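Uncharacterized protein (Streptococcus pneumoniae, PDB 3LFT) probably serves as the substrate-binding protein of an ABC transporter, holding L-tryptophan in the cleft between its two lobes. Local coordinates at residues Ser231-Gln236 with Lys268-Lys273. Sequence-based numbering, arbitrary orientation.
Sequences SVVIDQ and KSVINK. With TRP (tryptophan), chain C.
V233 and V270 meet on one face of an antiparallel strand pair, their side chains crossing obliquely with V233 CG2 3.8 Å from V270 CG1. Both methyls sit between their own backbone N and carbonyl carbon (V270 chi1 51°), and from there V270 CG1 also comes within 3.8 Å of S231 O. Two hydrogen-bonded pairs, S231 with V270 and V233 with K268, flank the non-hydrogen-bonded pair of V232 and S269. V233 N gives a nearly straight bond to K268 O (2.9 Å, 167° at the hydrogen), and K268 N gives V233 O a second, more bent hydrogen bond. S231 O takes V270 N at 2.9 Å and a CA-H...O contact from S269 CA. On the other face, V232 holds CG1 anti to its backbone N (chi1 -176°), 3.8 Å from K268 O.

Strand 231-233 leads into the tryptophan pocket at Q236, just after D235 caps D238 N. Q236 NE2 reaches back to I234 O at 2.9 Å; I234 O lies in the plane of the Q236 amide, helping fix its rotation, while NE2 stands above the I234 carbonyl plane. Q236 OE1 accepts a nearly straight hydrogen bond from NE1 of the bound tryptophan at 2.8 Å.

Strand 268-271 is the middle of a three-stranded mixed sheet, with 293-294 on its other edge. Helix 221-224 packs on the S231, V233 and V270 face, helix 119-129 lies against V232, and helix 236-251 starts at Q236, whose side chain touches helix 14-29.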
# COMPACT_ATOMS: atom_id res chain seq x y z
N SER A 231 3.71 -9.01 -10.03
CA SER A 231 2.87 -9.06 -8.84
C SER A 231 1.40 -9.13 -9.23
O SER A 231 1.07 -9.23 -10.42
CB SER A 231 3.15 -7.88 -7.90
OG SER A 231 2.48 -8.08 -6.66
N VAL A 232 0.53 -9.06 -8.23
CA VAL A 232 -0.92 -8.91 -8.41
C VAL A 232 -1.30 -7.72 -7.54
O VAL A 232 -1.01 -7.73 -6.34
CB VAL A 232 -1.71 -10.16 -8.03
CG1 VAL A 232 -3.18 -9.97 -8.35
CG2 VAL A 232 -1.14 -11.39 -8.77
N VAL A 233 -1.90 -6.70 -8.16
CA VAL A 233 -1.99 -5.38 -7.52
C VAL A 233 -3.33 -4.72 -7.75
O VAL A 233 -4.02 -5.01 -8.72
CB VAL A 233 -0.86 -4.43 -8.03
CG1 VAL A 233 0.52 -5.01 -7.66
CG2 VAL A 233 -0.96 -4.22 -9.54
N ILE A 234 -3.65 -3.82 -6.83
CA ILE A 234 -4.85 -3.01 -6.94
C ILE A 234 -4.50 -1.71 -7.64
O ILE A 234 -3.38 -1.20 -7.54
CB ILE A 234 -5.40 -2.72 -5.57
CG1 ILE A 234 -5.83 -4.03 -4.94
CG2 ILE A 234 -6.57 -1.76 -5.64
CD1 ILE A 234 -5.79 -3.96 -3.48
N ASP A 235 -5.47 -1.16 -8.38
CA ASP A 235 -5.26 0.08 -9.13
C ASP A 235 -5.19 1.28 -8.18
O ASP A 235 -6.16 1.59 -7.48
CB ASP A 235 -6.39 0.21 -10.16
CG ASP A 235 -6.22 1.38 -11.10
OD1 ASP A 235 -6.19 2.54 -10.65
OD2 ASP A 235 -6.21 1.14 -12.33
N GLN A 236 -4.04 1.96 -8.19
CA GLN A 236 -3.79 3.03 -7.23
C GLN A 236 -4.64 4.24 -7.49
O GLN A 236 -5.17 4.87 -6.56
CB GLN A 236 -2.32 3.41 -7.23
CG GLN A 236 -1.38 2.23 -6.93
CD GLN A 236 -1.62 1.66 -5.55
OE1 GLN A 236 -1.23 2.29 -4.56
NE2 GLN A 236 -2.24 0.49 -5.46
N LYS A 268 -5.22 -7.25 -10.35
CA LYS A 268 -4.86 -7.86 -11.62
C LYS A 268 -3.36 -7.98 -11.64
O LYS A 268 -2.66 -7.27 -10.91
CB LYS A 268 -5.29 -6.99 -12.81
CG LYS A 268 -6.78 -6.84 -13.00
CD LYS A 268 -7.12 -6.12 -14.31
CE LYS A 268 -8.62 -5.93 -14.46
NZ LYS A 268 -8.98 -4.89 -15.48
N SER A 269 -2.86 -8.92 -12.42
CA SER A 269 -1.42 -9.11 -12.47
C SER A 269 -0.73 -7.94 -13.19
O SER A 269 -1.33 -7.24 -14.04
CB SER A 269 -1.06 -10.43 -13.13
OG SER A 269 -1.44 -10.37 -14.48
N VAL A 270 0.54 -7.77 -12.87
CA VAL A 270 1.44 -6.89 -13.60
C VAL A 270 2.74 -7.66 -13.81
O VAL A 270 3.27 -8.26 -12.88
CB VAL A 270 1.64 -5.53 -12.86
CG1 VAL A 270 2.03 -5.73 -11.39
CG2 VAL A 270 2.65 -4.64 -13.59
N ILE A 271 3.21 -7.67 -15.06
CA ILE A 271 4.35 -8.49 -15.44
C ILE A 271 5.38 -7.63 -16.14
O ILE A 271 5.06 -6.89 -17.08
CB ILE A 271 3.92 -9.63 -16.38
CG1 ILE A 271 2.79 -10.46 -15.74
CG2 ILE A 271 5.13 -10.52 -16.76
CD1 ILE A 271 2.25 -11.52 -16.62
N ASN A 272 6.63 -7.73 -15.69
CA ASN A 272 7.73 -7.02 -16.33
C ASN A 272 8.40 -7.99 -17.27
O ASN A 272 9.19 -8.84 -16.87
CB ASN A 272 8.70 -6.48 -15.28
CG ASN A 272 9.69 -5.52 -15.86
OD1 ASN A 272 10.21 -5.71 -16.97
ND2 ASN A 272 10.02 -4.50 -15.08
N LYS A 273 8.05 -7.84 -18.55
CA LYS A 273 8.43 -8.80 -19.57
C LYS A 273 9.93 -8.86 -19.75
O LYS A 273 10.50 -9.96 -19.83
CB LYS A 273 7.74 -8.46 -20.90
CG LYS A 273 8.10 -9.41 -22.03
CD LYS A 273 7.27 -9.13 -23.26
CE LYS A 273 6.10 -10.07 -23.33
NZ LYS A 273 5.65 -10.27 -24.73
N TRP C . -1.87 0.20 1.83
CA TRP C . -0.62 0.77 2.42
C TRP C . -0.79 0.97 3.89
O TRP C . -0.06 1.76 4.50
CB TRP C . -0.26 2.08 1.70
CG TRP C . -0.01 1.86 0.23
CD1 TRP C . -0.88 2.10 -0.83
CD2 TRP C . 1.21 1.30 -0.36
NE1 TRP C . -0.28 1.74 -2.01
CE2 TRP C . 0.94 1.25 -1.80
CE3 TRP C . 2.39 0.85 0.18
CZ2 TRP C . 1.93 0.75 -2.63
CZ3 TRP C . 3.36 0.35 -0.68
CH2 TRP C . 3.12 0.31 -2.06
OXT TRP C . -1.68 0.35 4.49